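Local coordinates for protein ATP-dependent RNA helicase HrpB (Escherichia coli, PDB 6EUD) that hydrolyses ATP to ADP and phosphate as a DExH-box RNA helicase of the DEAH/RHA type that binds single-stranded RNA, at residues A19-P31 / M170-R182. Numbering follows the deposited sequence.
Sequences ALDCAPQVLLSAP and MLPEAPVVISEGR
A parallel ladder joins strand 26-29, which leads into the P-loop, to strand 176-178 at the border of the ATP-binding domain's sheet. The axes run 4.8 Å apart and diverge by 21°. Four backbone hydrogen bonds set the register: Leu27 N donates to Pro175 O (3.0 Å) and Leu27 O accepts from Val177 N (2.8 Å), then Ser29 repeats the pattern with Val177 O and Ser179 N. Leu27 and Ser29 thus spend both backbone polar groups on this border strand, whereas Val26 and Leu28 turn theirs to strand 154-159, placing 26-29 between two parallel neighbours. Such a sheet belongs to the RecA-like core of superfamily 2 helicases, and Ala30 and Pro31, just past the end of the strand, belong to the predicted ATP site.

Pro175 packs its ring against the end of helix 13-20 and the loop after it: Pro175 CB lies 3.6 Å from Ala19 CB, while Pro175 CD sits 3.5 Å from Ala23 CB. An alanine in its place would lack CG and CD, and would probably open a gap beside Ala23 and give the backbone ahead of the strand more freedom to turn. On the sheet face of Leu28, CG stands anti to the backbone N (chi1 172°), beside the carbonyl carbon, which brings the chain end nearer the neighbouring strand; Leu28 CD1 lies 3.8 Å from Val177 CG1, the two side chains crossing at a slant. The opposite face carries Leu27 and Val176, side by side with Leu27 CD2 4.2 Å from Val176 CG2, and Ser29, whose OG is hydrogen-bonded to the carbonyl oxygens of Thr161 and Leu162.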
loop_
_atom_site.group_PDB
_atom_site.type_symbol
_atom_site.label_atom_id
_atom_site.label_comp_id
_atom_site.label_asym_id
_atom_site.label_seq_id
_atom_site.Cartn_x
_atom_site.Cartn_y
_atom_site.Cartn_z
ATOM N N ALA A 19 34.080 -10.364 12.968
ATOM C CA ALA A 19 33.194 -10.135 11.824
ATOM C C ALA A 19 33.078 -8.647 11.503
ATOM O O ALA A 19 32.976 -8.252 10.336
ATOM C CB ALA A 19 31.810 -10.724 12.088
ATOM N N LEU A 20 33.084 -7.830 12.552
ATOM C CA LEU A 20 32.971 -6.387 12.407
ATOM C C LEU A 20 34.088 -5.837 11.516
ATOM O O LEU A 20 33.835 -5.052 10.597
ATOM C CB LEU A 20 32.995 -5.721 13.787
ATOM C CG LEU A 20 31.990 -4.585 13.979
ATOM C CD1 LEU A 20 30.661 -4.928 13.335
ATOM C CD2 LEU A 20 31.807 -4.318 15.456
ATOM N N ASP A 21 35.312 -6.289 11.780
ATOM C CA ASP A 21 36.496 -5.856 11.046
ATOM C C ASP A 21 36.779 -6.749 9.834
ATOM O O ASP A 21 37.931 -6.916 9.435
ATOM C CB ASP A 21 37.719 -5.850 11.975
ATOM C CG ASP A 21 37.436 -5.209 13.330
ATOM O OD1 ASP A 21 36.644 -4.247 13.396
ATOM O OD2 ASP A 21 38.010 -5.675 14.337
ATOM N N CYS A 22 35.729 -7.330 9.262
ATOM C CA CYS A 22 35.862 -8.254 8.134
ATOM C C CYS A 22 34.867 -7.956 7.020
ATOM O O CYS A 22 35.187 -8.090 5.836
ATOM C CB CYS A 22 35.675 -9.702 8.602
ATOM S SG CYS A 22 35.586 -10.925 7.266
ATOM N N ALA A 23 33.659 -7.556 7.409
ATOM C CA ALA A 23 32.579 -7.346 6.457
ATOM C C ALA A 23 31.958 -5.946 6.560
ATOM O O ALA A 23 32.034 -5.292 7.605
ATOM C CB ALA A 23 31.510 -8.420 6.651
ATOM N N PRO A 24 31.355 -5.477 5.457
ATOM C CA PRO A 24 30.616 -4.208 5.452
ATOM C C PRO A 24 29.282 -4.279 6.230
ATOM O O PRO A 24 28.806 -3.246 6.706
ATOM C CB PRO A 24 30.374 -3.951 3.959
ATOM C CG PRO A 24 30.433 -5.291 3.325
ATOM C CD PRO A 24 31.446 -6.068 4.109
ATOM N N GLN A 25 28.689 -5.464 6.356
ATOM C CA GLN A 25 27.507 -5.613 7.200
ATOM C C GLN A 25 27.679 -6.793 8.166
ATOM O O GLN A 25 28.207 -7.847 7.801
ATOM C CB GLN A 25 26.239 -5.805 6.356
ATOM C CG GLN A 25 25.964 -4.694 5.376
ATOM C CD GLN A 25 26.815 -4.823 4.124
ATOM O OE1 GLN A 25 27.175 -5.929 3.712
ATOM N NE2 GLN A 25 27.184 -3.691 3.543
ATOM N N VAL A 26 27.240 -6.600 9.404
ATOM C CA VAL A 26 27.230 -7.668 10.387
ATOM C C VAL A 26 25.849 -7.789 11.019
ATOM O O VAL A 26 25.303 -6.809 11.517
ATOM C CB VAL A 26 28.268 -7.433 11.487
ATOM C CG1 VAL A 26 28.117 -8.476 12.575
ATOM C CG2 VAL A 26 29.665 -7.473 10.902
ATOM N N LEU A 27 25.286 -8.992 10.990
ATOM C CA LEU A 27 23.979 -9.243 11.590
ATOM C C LEU A 27 24.101 -9.889 12.981
ATOM O O LEU A 27 24.702 -10.957 13.133
ATOM C CB LEU A 27 23.143 -10.122 10.658
ATOM C CG LEU A 27 21.844 -10.707 11.221
ATOM C CD1 LEU A 27 20.913 -9.619 11.768
ATOM C CD2 LEU A 27 21.129 -11.558 10.174
ATOM N N LEU A 28 23.548 -9.229 13.997
ATOM C CA LEU A 28 23.572 -9.763 15.359
ATOM C C LEU A 28 22.177 -10.102 15.877
ATOM O O LEU A 28 21.254 -9.287 15.827
ATOM C CB LEU A 28 24.235 -8.783 16.331
ATOM C CG LEU A 28 24.117 -9.187 17.810
ATOM C CD1 LEU A 28 25.034 -10.362 18.182
ATOM C CD2 LEU A 28 24.346 -8.010 18.723
ATOM N N SER A 29 22.052 -11.323 16.379
ATOM C CA SER A 29 20.825 -11.817 16.977
ATOM C C SER A 29 21.067 -12.142 18.459
ATOM O O SER A 29 22.030 -12.827 18.806
ATOM C CB SER A 29 20.337 -13.040 16.207
ATOM O OG SER A 29 19.241 -13.644 16.852
ATOM N N ALA A 30 20.202 -11.623 19.326
ATOM C CA ALA A 30 20.340 -11.785 20.770
ATOM C C ALA A 30 19.053 -11.360 21.471
ATOM O O ALA A 30 18.438 -10.374 21.065
ATOM C CB ALA A 30 21.517 -10.972 21.290
ATOM N N PRO A 31 18.645 -12.096 22.526
ATOM C CA PRO A 31 17.466 -11.740 23.331
ATOM C C PRO A 31 17.556 -10.300 23.826
ATOM O O PRO A 31 18.654 -9.751 23.897
ATOM C CB PRO A 31 17.512 -12.736 24.501
ATOM C CG PRO A 31 18.922 -13.282 24.506
ATOM C CD PRO A 31 19.346 -13.274 23.068
ATOM N N MET A 170 19.116 -11.180 1.260
ATOM C CA MET A 170 19.526 -9.883 0.732
ATOM C C MET A 170 21.036 -9.696 0.918
ATOM O O MET A 170 21.707 -9.101 0.077
ATOM C CB MET A 170 18.758 -8.740 1.409
ATOM C CG MET A 170 18.959 -7.394 0.719
ATOM S SD MET A 170 18.234 -5.968 1.567
ATOM C CE MET A 170 19.309 -5.836 2.985
ATOM N N LEU A 171 21.561 -10.222 2.021
ATOM C CA LEU A 171 22.970 -10.057 2.368
ATOM C C LEU A 171 23.682 -11.382 2.656
ATOM O O LEU A 171 23.991 -11.688 3.807
ATOM C CB LEU A 171 23.095 -9.141 3.586
ATOM C CG LEU A 171 22.383 -7.799 3.463
ATOM C CD1 LEU A 171 22.440 -7.017 4.768
ATOM C CD2 LEU A 171 23.011 -7.013 2.321
ATOM N N PRO A 172 23.955 -12.176 1.610
ATOM C CA PRO A 172 24.633 -13.465 1.820
ATOM C C PRO A 172 26.080 -13.324 2.308
ATOM O O PRO A 172 26.625 -14.254 2.903
ATOM C CB PRO A 172 24.589 -14.115 0.430
ATOM C CG PRO A 172 23.491 -13.394 -0.307
ATOM C CD PRO A 172 23.537 -11.991 0.210
ATOM N N GLU A 173 26.684 -12.166 2.057
ATOM C CA GLU A 173 28.065 -11.891 2.444
ATOM C C GLU A 173 28.164 -11.477 3.905
ATOM O O GLU A 173 29.252 -11.187 4.403
ATOM C CB GLU A 173 28.655 -10.779 1.571
ATOM C CG GLU A 173 28.008 -9.402 1.799
ATOM C CD GLU A 173 26.601 -9.281 1.215
ATOM O OE1 GLU A 173 26.201 -10.147 0.406
ATOM O OE2 GLU A 173 25.887 -8.325 1.581
ATOM N N ALA A 174 27.021 -11.436 4.582
ATOM C CA ALA A 174 26.955 -10.850 5.911
ATOM C C ALA A 174 27.053 -11.894 7.008
ATOM O O ALA A 174 26.214 -12.790 7.095
ATOM C CB ALA A 174 25.684 -10.055 6.062
ATOM N N PRO A 175 28.087 -11.776 7.857
ATOM C CA PRO A 175 28.308 -12.670 8.997
ATOM C C PRO A 175 27.161 -12.617 9.989
ATOM O O PRO A 175 26.834 -11.541 10.495
ATOM C CB PRO A 175 29.593 -12.130 9.630
ATOM C CG PRO A 175 30.283 -11.417 8.531
ATOM C CD PRO A 175 29.187 -10.812 7.700
ATOM N N VAL A 176 26.557 -13.767 10.255
ATOM C CA VAL A 176 25.508 -13.860 11.261
ATOM C C VAL A 176 26.126 -14.235 12.605
ATOM O O VAL A 176 26.836 -15.232 12.722
ATOM C CB VAL A 176 24.427 -14.885 10.870
ATOM C CG1 VAL A 176 23.285 -14.875 11.894
ATOM C CG2 VAL A 176 23.915 -14.597 9.458
ATOM N N VAL A 177 25.859 -13.421 13.617
ATOM C CA VAL A 177 26.447 -13.621 14.930
ATOM C C VAL A 177 25.345 -13.817 15.960
ATOM O O VAL A 177 24.592 -12.898 16.246
ATOM C CB VAL A 177 27.339 -12.429 15.316
ATOM C CG1 VAL A 177 27.765 -12.525 16.765
ATOM C CG2 VAL A 177 28.554 -12.355 14.393
ATOM N N ILE A 178 25.250 -15.021 16.514
ATOM C CA ILE A 178 24.109 -15.376 17.357
ATOM C C ILE A 178 24.432 -15.479 18.845
ATOM O O ILE A 178 25.281 -16.263 19.266
ATOM C CB ILE A 178 23.485 -16.718 16.924
ATOM C CG1 ILE A 178 23.009 -16.632 15.472
ATOM C CG2 ILE A 178 22.332 -17.075 17.857
ATOM C CD1 ILE A 178 22.325 -17.870 14.955
ATOM N N SER A 179 23.739 -14.677 19.635
ATOM C CA SER A 179 23.744 -14.840 21.070
ATOM C C SER A 179 22.404 -15.425 21.492
ATOM O O SER A 179 21.353 -14.885 21.157
ATOM C CB SER A 179 23.996 -13.502 21.759
ATOM O OG SER A 179 23.592 -13.522 23.118
ATOM N N GLU A 180 22.425 -16.541 22.204
ATOM C CA GLU A 180 21.173 -17.078 22.719
ATOM C C GLU A 180 21.347 -17.589 24.134
ATOM O O GLU A 180 22.430 -18.038 24.528
ATOM C CB GLU A 180 20.626 -18.191 21.813
ATOM C CG GLU A 180 21.051 -19.608 22.197
ATOM C CD GLU A 180 20.458 -20.674 21.286
ATOM O OE1 GLU A 180 19.814 -20.313 20.276
ATOM O OE2 GLU A 180 20.641 -21.876 21.581
ATOM N N GLY A 181 20.267 -17.494 24.899
ATOM C CA GLY A 181 20.246 -17.997 26.255
ATOM C C GLY A 181 19.460 -19.285 26.323
ATOM O O GLY A 181 19.179 -19.904 25.293
ATOM N N ARG A 182 19.106 -19.690 27.538
ATOM C CA ARG A 182 18.341 -20.911 27.733
ATOM C C ARG A 182 16.895 -20.665 27.338
ATOM O O ARG A 182 16.233 -19.779 27.876
ATOM C CB ARG A 182 18.437 -21.398 29.179
ATOM C CG ARG A 182 19.850 -21.821 29.578
ATOM C CD ARG A 182 19.866 -22.491 30.926
ATOM N NE ARG A 182 20.525 -23.800 30.874
ATOM C CZ ARG A 182 21.786 -24.026 31.226
ATOM N NH1 ARG A 182 22.531 -23.034 31.682
ATOM N NH2 ARG A 182 22.300 -25.247 31.152
#